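Local structure of beta-1,3-glucanosyltransferase (Rhizomucor miehei CAU432, 4WTP) at residues 66-72 with 91-97; 84-88 with 120-125; 130-136 with 165-171; 145-150 with 175-180. The protein belongs to glycosyl hydrolase family 17, a family of carbohydrate-active enzymes built on a (beta/alpha)8 barrel. All coordinates share one frame; numbering follows the deposited sequence.

Interaction 1 (66-72 with 91-97); sequences TNRVRTF and GMRIYLG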
loop_
_atom_site.group_PDB
_atom_site.type_symbol
_atom_site.label_atom_id
_atom_site.label_comp_id
_atom_site.label_asym_id
_atom_site.label_seq_id
_atom_site.Cartn_x
_atom_site.Cartn_y
_atom_site.Cartn_z
ATOM N N THR A 66 -13.871 0.605 4.863
ATOM C CA THR A 66 -12.856 1.645 4.698
ATOM C C THR A 66 -13.404 2.712 3.753
ATOM O O THR A 66 -14.341 2.453 2.985
ATOM C CB THR A 66 -11.556 1.048 4.081
ATOM O OG1 THR A 66 -10.534 2.024 4.167
ATOM C CG2 THR A 66 -11.740 0.664 2.607
ATOM N N ASN A 67 -12.794 3.886 3.758
ATOM C CA ASN A 67 -13.133 4.889 2.771
ATOM C C ASN A 67 -11.962 5.227 1.871
ATOM O O ASN A 67 -12.013 6.241 1.166
ATOM C CB ASN A 67 -13.637 6.191 3.424
ATOM C CG ASN A 67 -14.538 6.972 2.499
ATOM O OD1 ASN A 67 -15.439 6.403 1.905
ATOM N ND2 ASN A 67 -14.277 8.268 2.353
ATOM N N ARG A 68 -10.932 4.378 1.823
ATOM C CA ARG A 68 -9.683 4.756 1.131
ATOM C C ARG A 68 -8.997 3.546 0.529
ATOM O O ARG A 68 -8.921 2.489 1.175
ATOM C CB ARG A 68 -8.753 5.436 2.128
ATOM C CG ARG A 68 -7.429 5.859 1.570
ATOM C CD ARG A 68 -6.594 6.554 2.630
ATOM N NE ARG A 68 -7.074 7.904 2.948
ATOM C CZ ARG A 68 -7.680 8.255 4.087
ATOM N NH1 ARG A 68 -8.014 9.522 4.291
ATOM N NH2 ARG A 68 -7.995 7.346 5.008
ATOM N N VAL A 69 -8.508 3.685 -0.705
ATOM C CA VAL A 69 -7.771 2.618 -1.376
ATOM C C VAL A 69 -6.425 3.126 -1.851
ATOM O O VAL A 69 -6.146 4.340 -1.833
ATOM C CB VAL A 69 -8.549 1.979 -2.557
ATOM C CG1 VAL A 69 -9.862 1.397 -2.082
ATOM C CG2 VAL A 69 -8.783 3.034 -3.630
ATOM N N ARG A 70 -5.556 2.216 -2.262
ATOM C CA ARG A 70 -4.269 2.576 -2.789
ATOM C C ARG A 70 -3.965 1.749 -4.019
ATOM O O ARG A 70 -4.140 0.526 -3.994
ATOM C CB ARG A 70 -3.154 2.373 -1.751
ATOM C CG ARG A 70 -1.718 2.646 -2.214
ATOM C CD ARG A 70 -1.086 1.439 -2.927
ATOM N NE ARG A 70 0.327 1.652 -3.220
ATOM C CZ ARG A 70 1.317 1.350 -2.387
ATOM N NH1 ARG A 70 2.581 1.573 -2.750
ATOM N NH2 ARG A 70 1.060 0.828 -1.190
ATOM N N THR A 71 -3.516 2.419 -5.077
ATOM C CA THR A 71 -3.055 1.763 -6.314
ATOM C C THR A 71 -1.551 1.814 -6.423
ATOM O O THR A 71 -0.920 2.704 -5.880
ATOM C CB THR A 71 -3.722 2.412 -7.554
ATOM O OG1 THR A 71 -3.617 3.841 -7.461
ATOM C CG2 THR A 71 -5.190 2.037 -7.594
ATOM N N PHE A 72 -0.977 0.828 -7.141
ATOM C CA PHE A 72 0.468 0.663 -7.191
ATOM C C PHE A 72 1.212 1.322 -8.364
ATOM O O PHE A 72 2.416 1.560 -8.265
ATOM C CB PHE A 72 0.866 -0.827 -7.100
ATOM C CG PHE A 72 0.675 -1.408 -5.720
ATOM C CD1 PHE A 72 1.664 -1.279 -4.768
ATOM C CD2 PHE A 72 -0.523 -2.018 -5.371
ATOM C CE1 PHE A 72 1.478 -1.797 -3.477
ATOM C CE2 PHE A 72 -0.722 -2.536 -4.095
ATOM C CZ PHE A 72 0.285 -2.426 -3.155
ATOM N N GLY A 91 -17.334 8.651 -3.173
ATOM C CA GLY A 91 -16.993 9.534 -2.062
ATOM C C GLY A 91 -15.819 8.992 -1.254
ATOM O O GLY A 91 -15.712 9.274 -0.045
ATOM N N MET A 92 -14.993 8.184 -1.912
ATOM C CA MET A 92 -13.816 7.585 -1.272
ATOM C C MET A 92 -12.533 8.397 -1.533
ATOM O O MET A 92 -12.514 9.262 -2.407
ATOM C CB MET A 92 -13.634 6.123 -1.745
ATOM C CG MET A 92 -14.819 5.177 -1.492
ATOM S SD MET A 92 -14.648 3.467 -2.128
ATOM C CE MET A 92 -13.576 2.774 -0.836
ATOM N N ARG A 93 -11.471 8.093 -0.784
ATOM C CA ARG A 93 -10.172 8.752 -0.966
ATOM C C ARG A 93 -9.153 7.765 -1.551
ATOM O O ARG A 93 -9.430 6.547 -1.583
ATOM C CB ARG A 93 -9.634 9.265 0.367
ATOM C CG ARG A 93 -10.651 9.905 1.294
ATOM C CD ARG A 93 -10.871 11.342 0.937
ATOM N NE ARG A 93 -9.629 12.120 0.910
ATOM C CZ ARG A 93 -9.568 13.375 0.455
ATOM N NH1 ARG A 93 -10.654 13.969 -0.029
ATOM N NH2 ARG A 93 -8.413 14.023 0.469
ATOM N N ILE A 94 -7.980 8.251 -1.951
ATOM C CA ILE A 94 -7.000 7.393 -2.626
ATOM C C ILE A 94 -5.560 7.821 -2.374
ATOM O O ILE A 94 -5.255 9.016 -2.347
ATOM C CB ILE A 94 -7.293 7.298 -4.154
ATOM C CG1 ILE A 94 -6.472 6.201 -4.812
ATOM C CG2 ILE A 94 -7.156 8.640 -4.870
ATOM C CD1 ILE A 94 -6.981 5.806 -6.201
ATOM N N TYR A 95 -4.647 6.854 -2.246
ATOM C CA TYR A 95 -3.204 7.104 -2.376
ATOM C C TYR A 95 -2.826 6.588 -3.749
ATOM O O TYR A 95 -3.129 5.434 -4.101
ATOM C CB TYR A 95 -2.391 6.310 -1.343
ATOM C CG TYR A 95 -2.269 6.971 0.010
ATOM C CD1 TYR A 95 -3.356 7.051 0.888
ATOM C CD2 TYR A 95 -1.041 7.486 0.425
ATOM C CE1 TYR A 95 -3.218 7.655 2.147
ATOM C CE2 TYR A 95 -0.890 8.070 1.656
ATOM C CZ TYR A 95 -1.979 8.187 2.488
ATOM O OH TYR A 95 -1.819 8.749 3.733
ATOM N N LEU A 96 -2.173 7.432 -4.545
ATOM C CA LEU A 96 -1.685 7.010 -5.856
ATOM C C LEU A 96 -0.222 6.609 -5.787
ATOM O O LEU A 96 0.650 7.394 -5.417
ATOM C CB LEU A 96 -1.822 8.170 -6.845
ATOM C CG LEU A 96 -3.217 8.655 -7.215
ATOM C CD1 LEU A 96 -3.169 9.821 -8.208
ATOM C CD2 LEU A 96 -4.009 7.512 -7.818
ATOM N N GLY A 97 0.067 5.361 -6.164
ATOM C CA GLY A 97 1.440 4.879 -6.224
ATOM C C GLY A 97 1.975 5.031 -7.634
ATOM O O GLY A 97 1.225 4.829 -8.618
HETATM O O HOH W 1 -1.570 4.687 -8.896
#
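R93 N donates to N67 O at 2.7 Å, the shortest backbone bond in the parallel pairing of segment 66-72 with strand 93-98. From there V69 and T71 alternate with R93, Y95 and G97 along the pairing: V69 N reaches R93 O at 3.1 Å and Y95 N reaches V69 O at 3.0 Å, while the closing bond from G97 N to T71 O is weak. Just before the strands, N67 extends the pairing with its side chain. A chi1 of -155° turns CG away from the backbone N of N67, and ND2 reaches a lone pair of G91 O at 3.0 Å. G91 ends the preceding helix in a Schellman motif, and glycine suits its positive phi.

R68, R70, R93 and Y95 share one sheet face. R68 CD lies in the plane of the Y95 ring, at its edge, 3.6 Å from CE1, and the long aliphatic arm suits this contact. The guanidinium groups of R68 and R93 both form salt bridges with D126, and R68 NH2 also bonds to Y38 O. R70 NE lies over one face of the F72 ring, toward its rim, while NH2 bonds to N41 OD1. On the other face, V69 CG2 packs 4.1 Å from I94 CG1, and T71 OG1 donates to a water that in turn donates to G97 O. G97 has no side chain to press against T71 O.

Helices 79-90 and 52-62 cover the V69 face, while strands 39-41 and 125-132 flank the pair.

Interaction 2 (84-88 with 120-125); sequences LAATQ and NDVSNV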
loop_
_atom_site.group_PDB
_atom_site.type_symbol
_atom_site.label_atom_id
_atom_site.label_comp_id
_atom_site.label_asym_id
_atom_site.label_seq_id
_atom_site.Cartn_x
_atom_site.Cartn_y
_atom_site.Cartn_z
ATOM N N LEU A 84 -9.416 6.984 -9.693
ATOM C CA LEU A 84 -9.844 8.350 -9.334
ATOM C C LEU A 84 -11.360 8.525 -9.591
ATOM O O LEU A 84 -12.079 9.034 -8.750
ATOM C CB LEU A 84 -9.009 9.409 -10.093
ATOM C CG LEU A 84 -7.589 9.621 -9.540
ATOM C CD1 LEU A 84 -6.670 10.275 -10.571
ATOM C CD2 LEU A 84 -7.655 10.449 -8.257
ATOM N N ALA A 85 -11.820 8.051 -10.732
ATOM C CA ALA A 85 -13.252 8.167 -11.062
ATOM C C ALA A 85 -14.144 7.287 -10.167
ATOM O O ALA A 85 -15.171 7.748 -9.650
ATOM C CB ALA A 85 -13.480 7.881 -12.529
ATOM N N ALA A 86 -13.689 6.058 -9.894
ATOM C CA ALA A 86 -14.462 5.143 -9.047
ATOM C C ALA A 86 -14.548 5.644 -7.606
ATOM O O ALA A 86 -15.633 5.711 -7.034
ATOM C CB ALA A 86 -13.860 3.757 -9.121
ATOM N N THR A 87 -13.382 6.029 -7.039
ATOM C CA THR A 87 -13.368 6.549 -5.674
ATOM C C THR A 87 -14.225 7.830 -5.577
ATOM O O THR A 87 -14.981 8.017 -4.629
ATOM C CB THR A 87 -11.938 6.792 -5.126
ATOM O OG1 THR A 87 -11.163 7.578 -6.053
ATOM C CG2 THR A 87 -11.241 5.450 -4.839
ATOM N N GLN A 88 -14.046 8.735 -6.546
ATOM C CA GLN A 88 -14.767 10.027 -6.491
ATOM C C GLN A 88 -16.282 9.830 -6.569
ATOM O O GLN A 88 -17.025 10.433 -5.797
ATOM C CB GLN A 88 -14.274 11.014 -7.547
ATOM C CG GLN A 88 -12.894 11.609 -7.216
ATOM C CD GLN A 88 -12.135 12.152 -8.425
ATOM O OE1 GLN A 88 -12.728 12.466 -9.459
ATOM N NE2 GLN A 88 -10.808 12.252 -8.304
ATOM N N ASN A 120 -7.454 14.819 -14.990
ATOM C CA ASN A 120 -8.242 14.336 -13.869
ATOM C C ASN A 120 -8.335 15.290 -12.717
ATOM O O ASN A 120 -7.399 16.030 -12.400
ATOM C CB ASN A 120 -7.640 13.017 -13.343
ATOM C CG ASN A 120 -7.638 11.898 -14.380
ATOM O OD1 ASN A 120 -6.698 11.785 -15.157
ATOM N ND2 ASN A 120 -8.691 11.094 -14.411
ATOM N N ASP A 121 -9.476 15.214 -12.042
ATOM C CA ASP A 121 -9.614 15.752 -10.710
ATOM C C ASP A 121 -8.721 14.935 -9.750
ATOM O O ASP A 121 -8.786 13.695 -9.769
ATOM C CB ASP A 121 -11.088 15.622 -10.323
ATOM C CG ASP A 121 -11.408 16.205 -8.972
ATOM O OD1 ASP A 121 -10.546 16.811 -8.323
ATOM O OD2 ASP A 121 -12.599 16.106 -8.595
ATOM N N VAL A 122 -7.902 15.604 -8.952
ATOM C CA VAL A 122 -7.019 14.882 -7.997
ATOM C C VAL A 122 -7.313 15.312 -6.563
ATOM O O VAL A 122 -6.474 15.162 -5.647
ATOM C CB VAL A 122 -5.508 15.057 -8.295
ATOM C CG1 VAL A 122 -5.158 14.342 -9.583
ATOM C CG2 VAL A 122 -5.114 16.529 -8.342
ATOM N N SER A 123 -8.506 15.858 -6.351
ATOM C CA SER A 123 -8.811 16.455 -5.050
ATOM C C SER A 123 -8.968 15.446 -3.917
ATOM O O SER A 123 -8.899 15.825 -2.753
ATOM C CB SER A 123 -10.047 17.327 -5.162
ATOM O OG SER A 123 -11.222 16.581 -5.418
ATOM N N ASN A 124 -9.162 14.175 -4.262
ATOM C CA ASN A 124 -9.349 13.167 -3.213
ATOM C C ASN A 124 -8.103 12.342 -2.966
ATOM O O ASN A 124 -8.177 11.283 -2.335
ATOM C CB ASN A 124 -10.537 12.263 -3.502
ATOM C CG ASN A 124 -10.305 11.341 -4.692
ATOM O OD1 ASN A 124 -9.639 11.686 -5.681
ATOM N ND2 ASN A 124 -10.861 10.117 -4.578
ATOM N N VAL A 125 -6.953 12.842 -3.417
ATOM C CA VAL A 125 -5.693 12.117 -3.317
ATOM C C VAL A 125 -5.011 12.532 -2.025
ATOM O O VAL A 125 -4.694 13.712 -1.813
ATOM C CB VAL A 125 -4.768 12.419 -4.529
ATOM C CG1 VAL A 125 -3.368 11.847 -4.330
ATOM C CG2 VAL A 125 -5.369 11.884 -5.819
#
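Q88 NE2 gives one hydrogen to N124 OD1 at 2.9 Å, almost straight at 172°, and the other to D121 O, also at 2.9 Å. Both acceptors lie near the plane of the Q88 amide, although NE2 stands above each carbonyl plane. The N124 amide is turned about 75° to that of Q88. It sends ND2 to T87 OG1 at 3.0 Å, in its own amide plane, and also to M92 O, so a residue with both donor and acceptor suits this buried place. T87 OG1 is bonded to A83 O as well.

The apolar half belongs to L84, whose two methyls divide the work: CD2 meets V125 CG2 at 3.6 Å and CD1 meets N120 CB at 4.0 Å. Within 120-125, an Asx turn at D121 and a type I turn from V122 to V125 shape the chain.

This is an alpha-to-beta connection of a (beta/alpha)8 barrel, the loop between helix 104-119 and strand 125-132 being fastened to the neighbouring helix 79-90.

Interaction 3 (130-136 with 165-171); sequences VGSEVLY and TADVYYK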
loop_
_atom_site.group_PDB
_atom_site.type_symbol
_atom_site.label_atom_id
_atom_site.label_comp_id
_atom_site.label_asym_id
_atom_site.label_seq_id
_atom_site.Cartn_x
_atom_site.Cartn_y
_atom_site.Cartn_z
ATOM N N VAL A 130 6.052 7.582 -4.332
ATOM C CA VAL A 130 7.011 7.629 -5.422
ATOM C C VAL A 130 7.879 6.381 -5.337
ATOM O O VAL A 130 8.963 6.394 -4.757
ATOM C CB VAL A 130 7.849 8.930 -5.391
ATOM C CG1 VAL A 130 8.726 9.014 -6.638
ATOM C CG2 VAL A 130 6.923 10.137 -5.276
ATOM N N GLY A 131 7.363 5.297 -5.910
ATOM C CA GLY A 131 8.051 4.017 -5.876
ATOM C C GLY A 131 7.754 3.204 -4.638
ATOM O O GLY A 131 7.406 3.740 -3.573
ATOM N N SER A 132 7.929 1.901 -4.777
ATOM C CA SER A 132 7.845 0.976 -3.647
ATOM C C SER A 132 8.978 -0.023 -3.756
ATOM O O SER A 132 9.104 -0.720 -4.775
ATOM C CB SER A 132 6.513 0.220 -3.693
ATOM O OG SER A 132 6.453 -0.764 -2.659
ATOM N N GLU A 133 9.840 -0.025 -2.745
ATOM C CA GLU A 133 11.010 -0.920 -2.681
ATOM C C GLU A 133 12.035 -0.660 -3.778
ATOM O O GLU A 133 12.766 -1.574 -4.180
ATOM C CB GLU A 133 10.612 -2.392 -2.556
ATOM C CG GLU A 133 10.056 -2.618 -1.153
ATOM C CD GLU A 133 9.472 -3.988 -0.934
ATOM O OE1 GLU A 133 9.941 -4.949 -1.573
ATOM O OE2 GLU A 133 8.553 -4.124 -0.088
ATOM N N VAL A 134 12.136 0.593 -4.213
ATOM C CA VAL A 134 13.138 0.970 -5.222
ATOM C C VAL A 134 14.568 0.699 -4.737
ATOM O O VAL A 134 15.390 0.157 -5.486
ATOM C CB VAL A 134 12.976 2.441 -5.633
ATOM C CG1 VAL A 134 14.127 2.912 -6.528
ATOM C CG2 VAL A 134 11.632 2.625 -6.324
ATOM N N LEU A 135 14.861 1.098 -3.496
ATOM C CA LEU A 135 16.178 0.870 -2.921
ATOM C C LEU A 135 16.375 -0.576 -2.456
ATOM O O LEU A 135 17.464 -1.135 -2.625
ATOM C CB LEU A 135 16.462 1.856 -1.801
ATOM C CG LEU A 135 16.488 3.327 -2.215
ATOM C CD1 LEU A 135 16.828 4.172 -0.996
ATOM C CD2 LEU A 135 17.500 3.599 -3.330
ATOM N N TYR A 136 15.324 -1.214 -1.935
ATOM C CA TYR A 136 15.440 -2.655 -1.639
ATOM C C TYR A 136 15.874 -3.442 -2.886
ATOM O O TYR A 136 16.768 -4.298 -2.809
ATOM C CB TYR A 136 14.128 -3.213 -1.084
ATOM C CG TYR A 136 14.131 -4.720 -1.032
ATOM C CD1 TYR A 136 14.797 -5.406 -0.013
ATOM C CD2 TYR A 136 13.522 -5.457 -2.042
ATOM C CE1 TYR A 136 14.822 -6.792 0.020
ATOM C CE2 TYR A 136 13.550 -6.848 -2.031
ATOM C CZ TYR A 136 14.196 -7.499 -0.989
ATOM O OH TYR A 136 14.234 -8.865 -0.942
ATOM N N THR A 165 7.854 7.938 -0.204
ATOM C CA THR A 165 8.249 6.712 -0.868
ATOM C C THR A 165 7.992 5.560 0.082
ATOM O O THR A 165 7.889 5.770 1.292
ATOM C CB THR A 165 9.707 6.782 -1.322
ATOM O OG1 THR A 165 9.938 5.773 -2.324
ATOM C CG2 THR A 165 10.653 6.657 -0.118
ATOM N N ALA A 166 7.824 4.370 -0.479
ATOM C CA ALA A 166 7.606 3.173 0.338
ATOM C C ALA A 166 8.809 2.249 0.211
ATOM O O ALA A 166 9.295 2.033 -0.902
ATOM C CB ALA A 166 6.355 2.434 -0.153
ATOM N N ASP A 167 9.296 1.737 1.335
ATOM C CA ASP A 167 10.395 0.781 1.282
ATOM C C ASP A 167 10.444 -0.011 2.558
ATOM O O ASP A 167 9.668 0.237 3.477
ATOM C CB ASP A 167 11.741 1.481 0.975
ATOM C CG ASP A 167 12.648 0.638 0.058
ATOM O OD1 ASP A 167 12.708 -0.582 0.232
ATOM O OD2 ASP A 167 13.270 1.184 -0.883
ATOM N N VAL A 168 11.393 -0.938 2.634
ATOM C CA VAL A 168 11.573 -1.758 3.820
ATOM C C VAL A 168 12.232 -0.958 4.922
ATOM O O VAL A 168 12.753 0.149 4.679
ATOM C CB VAL A 168 12.374 -3.034 3.509
ATOM C CG1 VAL A 168 11.611 -3.857 2.499
ATOM C CG2 VAL A 168 13.774 -2.700 3.010
ATOM N N TYR A 169 12.214 -1.489 6.138
ATOM C CA TYR A 169 12.483 -0.642 7.297
ATOM C C TYR A 169 13.911 -0.104 7.382
ATOM O O TYR A 169 14.142 0.913 8.049
ATOM C CB TYR A 169 12.081 -1.334 8.592
ATOM C CG TYR A 169 12.972 -2.486 9.016
ATOM C CD1 TYR A 169 14.102 -2.266 9.818
ATOM C CD2 TYR A 169 12.663 -3.790 8.639
ATOM C CE1 TYR A 169 14.909 -3.331 10.211
ATOM C CE2 TYR A 169 13.463 -4.858 9.018
ATOM C CZ TYR A 169 14.582 -4.613 9.802
ATOM O OH TYR A 169 15.369 -5.664 10.196
ATOM N N TYR A 170 14.831 -0.773 6.687
ATOM C CA TYR A 170 16.248 -0.407 6.711
ATOM C C TYR A 170 16.692 0.339 5.431
ATOM O O TYR A 170 17.896 0.475 5.185
ATOM C CB TYR A 170 17.077 -1.681 6.960
ATOM C CG TYR A 170 16.781 -2.819 6.006
ATOM C CD1 TYR A 170 15.769 -3.755 6.277
ATOM C CD2 TYR A 170 17.522 -2.976 4.843
ATOM C CE1 TYR A 170 15.505 -4.798 5.405
ATOM C CE2 TYR A 170 17.256 -4.005 3.953
ATOM C CZ TYR A 170 16.270 -4.932 4.247
ATOM O OH TYR A 170 16.005 -5.949 3.361
ATOM N N LYS A 171 15.757 0.804 4.602
ATOM C CA LYS A 171 16.082 1.503 3.343
ATOM C C LYS A 171 15.486 2.921 3.258
ATOM O O LYS A 171 14.829 3.299 2.287
ATOM C CB LYS A 171 15.591 0.689 2.162
ATOM C CG LYS A 171 16.428 -0.530 1.856
ATOM C CD LYS A 171 17.862 -0.159 1.527
ATOM C CE LYS A 171 18.574 -1.383 1.009
ATOM N NZ LYS A 171 19.971 -1.052 0.632
HETATM O O HOH W 2 10.846 3.220 -3.065
#
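T165 OG1 donates to V130 O at 2.7 Å, coming from above the carbonyl plane; its chi1 of -162° sets the hydroxyl anti to the backbone N. T165 OG1 in turn accepts from a water that also donates to A166 O and accepts from V134 N. Threonine thus serves both as donor to one strand and as a support for this bridging water. The strands themselves pair in parallel through A166 N to G131 O at 3.2 Å and E133 N to A166 O at 2.8 Å. G131 has backbone angles that call for glycine, with V134 CG2 close by.

Beyond the strands, the carboxylate of D167 faces the backbone of 133-136. OD2 receives weak bonds from L135 N (3.1 Å) and Y136 N, while V168 N donates to D167 OD1 at 2.8 Å, on the anti lone pair of that oxygen. An acidic side chain suits this cluster of amides.

Packing takes over farther out. V168 sets CG1 against the end of E133, 4.0 Å from OE2, and CG2 against Y136 CB. Y170 OH meets the edge of the Y136 ring 3.6 Å from CD1, and K171 CD and CE touch L135 at CB and its carbonyl O.

Strand 182-186 adjoins strand 163-167, and its N186 bonds through ND2 to S132 OG and E133 OE2; helix 142-156 packs on V130 and L135.

Interaction 4 (145-150 with 175-180); sequences LANYIK and VVVKEL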
loop_
_atom_site.group_PDB
_atom_site.type_symbol
_atom_site.label_atom_id
_atom_site.label_comp_id
_atom_site.label_asym_id
_atom_site.label_seq_id
_atom_site.Cartn_x
_atom_site.Cartn_y
_atom_site.Cartn_z
ATOM N N LEU A 145 17.217 8.665 -6.638
ATOM C CA LEU A 145 15.859 8.601 -6.163
ATOM C C LEU A 145 15.429 9.913 -5.509
ATOM O O LEU A 145 14.350 10.438 -5.795
ATOM C CB LEU A 145 15.676 7.415 -5.213
ATOM C CG LEU A 145 14.260 7.300 -4.656
ATOM C CD1 LEU A 145 13.233 7.095 -5.766
ATOM C CD2 LEU A 145 14.235 6.133 -3.681
ATOM N N ALA A 146 16.313 10.468 -4.684
ATOM C CA ALA A 146 16.018 11.746 -4.040
ATOM C C ALA A 146 15.751 12.858 -5.060
ATOM O O ALA A 146 14.773 13.625 -4.942
ATOM C CB ALA A 146 17.151 12.156 -3.121
ATOM N N ASN A 147 16.607 12.936 -6.085
ATOM C CA ASN A 147 16.401 13.913 -7.156
ATOM C C ASN A 147 15.064 13.727 -7.886
ATOM O O ASN A 147 14.380 14.712 -8.219
ATOM C CB ASN A 147 17.562 13.826 -8.133
ATOM C CG ASN A 147 18.867 14.312 -7.516
ATOM O OD1 ASN A 147 18.872 14.946 -6.451
ATOM N ND2 ASN A 147 19.975 13.996 -8.165
ATOM N N TYR A 148 14.686 12.474 -8.139
ATOM C CA TYR A 148 13.447 12.194 -8.829
ATOM C C TYR A 148 12.259 12.623 -7.945
ATOM O O TYR A 148 11.297 13.248 -8.435
ATOM C CB TYR A 148 13.377 10.702 -9.136
ATOM C CG TYR A 148 12.174 10.274 -9.925
ATOM C CD1 TYR A 148 12.076 10.552 -11.277
ATOM C CD2 TYR A 148 11.131 9.583 -9.322
ATOM C CE1 TYR A 148 10.984 10.125 -12.023
ATOM C CE2 TYR A 148 10.026 9.181 -10.049
ATOM C CZ TYR A 148 9.965 9.439 -11.399
ATOM O OH TYR A 148 8.872 9.013 -12.096
ATOM N N ILE A 149 12.334 12.312 -6.651
ATOM C CA ILE A 149 11.292 12.731 -5.716
ATOM C C ILE A 149 11.134 14.244 -5.716
ATOM O O ILE A 149 10.009 14.771 -5.732
ATOM C CB ILE A 149 11.559 12.199 -4.282
ATOM C CG1 ILE A 149 11.504 10.672 -4.284
ATOM C CG2 ILE A 149 10.586 12.840 -3.283
ATOM C CD1 ILE A 149 12.136 10.014 -3.069
ATOM N N LYS A 150 12.261 14.948 -5.678
ATOM C CA LYS A 150 12.241 16.407 -5.707
ATOM C C LYS A 150 11.468 16.908 -6.947
ATOM O O LYS A 150 10.634 17.825 -6.850
ATOM C CB LYS A 150 13.686 16.931 -5.704
ATOM C CG LYS A 150 13.850 18.443 -5.771
ATOM C CD LYS A 150 15.267 18.846 -5.369
ATOM C CE LYS A 150 16.310 17.767 -5.672
ATOM N NZ LYS A 150 16.918 17.867 -7.028
ATOM N N VAL A 175 19.445 11.148 2.450
ATOM C CA VAL A 175 19.299 11.976 1.252
ATOM C C VAL A 175 17.908 11.841 0.647
ATOM O O VAL A 175 17.383 12.791 0.069
ATOM C CB VAL A 175 20.373 11.696 0.189
ATOM C CG1 VAL A 175 21.716 12.235 0.652
ATOM C CG2 VAL A 175 20.456 10.215 -0.170
ATOM N N VAL A 176 17.312 10.651 0.769
ATOM C CA VAL A 176 15.938 10.428 0.315
ATOM C C VAL A 176 14.923 11.060 1.267
ATOM O O VAL A 176 14.025 11.800 0.848
ATOM C CB VAL A 176 15.652 8.918 0.128
ATOM C CG1 VAL A 176 14.172 8.657 -0.119
ATOM C CG2 VAL A 176 16.474 8.361 -1.034
ATOM N N VAL A 177 15.105 10.791 2.554
ATOM C CA VAL A 177 14.114 11.234 3.541
ATOM C C VAL A 177 14.006 12.775 3.562
ATOM O O VAL A 177 12.917 13.325 3.701
ATOM C CB VAL A 177 14.447 10.677 4.933
ATOM C CG1 VAL A 177 13.487 11.235 5.968
ATOM C CG2 VAL A 177 14.327 9.148 4.935
ATOM N N LYS A 178 15.139 13.449 3.317
ATOM C CA LYS A 178 15.103 14.921 3.212
ATOM C C LYS A 178 14.106 15.459 2.171
ATOM O O LYS A 178 13.570 16.560 2.335
ATOM C CB LYS A 178 16.512 15.447 2.905
ATOM C CG LYS A 178 17.453 15.394 4.087
ATOM C CD LYS A 178 18.793 16.062 3.807
ATOM C CE LYS A 178 19.632 16.095 5.072
ATOM N NZ LYS A 178 18.799 16.422 6.263
ATOM N N GLU A 179 13.857 14.692 1.107
ATOM C CA GLU A 179 12.988 15.163 0.040
ATOM C C GLU A 179 11.515 14.826 0.276
ATOM O O GLU A 179 10.667 15.327 -0.452
ATOM C CB GLU A 179 13.446 14.621 -1.318
ATOM C CG GLU A 179 14.874 15.008 -1.712
ATOM C CD GLU A 179 15.147 16.509 -1.611
ATOM O OE1 GLU A 179 14.257 17.302 -1.973
ATOM O OE2 GLU A 179 16.250 16.908 -1.165
ATOM N N LEU A 180 11.233 13.954 1.256
ATOM C CA LEU A 180 9.893 13.425 1.451
ATOM C C LEU A 180 9.047 14.356 2.296
ATOM O O LEU A 180 9.557 15.110 3.141
ATOM C CB LEU A 180 9.989 12.088 2.188
ATOM C CG LEU A 180 10.808 10.984 1.565
ATOM C CD1 LEU A 180 10.712 9.717 2.418
ATOM C CD2 LEU A 180 10.310 10.691 0.151
#
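I149 packs between V176 and L180. Its CD1 methyl lies 3.8 Å from V176 CG1 and equally far from L180 CD2, while CG2, the other branch, rests 3.9 Å from E179 CB. A branched residue suits the spot because its two arms touch different partners. A146 lets the backbones come close: its CB is 3.3 Å from V175 O, a place suited to a small side chain. E179 CG lies 3.5 Å from A146 O on the same tight side. L145 adds a looser methyl contact, CD2 to V176 CG2 at 4.1 Å.

Toward the solvent the fit relaxes. The bend of E179 at chi2 (-52°) carries its carboxylate over to K150, with OE1 alongside the methylenes. The two side chains point the same way, yet K150 NZ stays 5.7 Å from E179 OE1, too far for a salt bridge.

No hydrogen bond crosses between the segments, so apolar burial largely holds helix 142-156 to helix 174-177 and the turn V177-L180, with the opposite charges probably contributing a weak attraction.

How the interactions relate
From the N terminus, interaction 1 closes the loop around helix 79-90, and interaction 2 starts on that helix before interaction 1 has closed, so the two cross. They also touch: M92 N reaches T87 O and V69 CG2 packs on T87 CG2, joining both strands of interaction 1 to the helix between them. Interactions 3 and 4 repeat the crossing pattern farther along, with helix 142-156 between strands 125-132 and 163-167; V130 packs on I149, and T165 on L180. The two pairs follow in series. Strand 125-132, next to 93-98, links them across the sheet, where R70 reaches S132 in light packing. Together they bind successive beta-alpha units of the barrel.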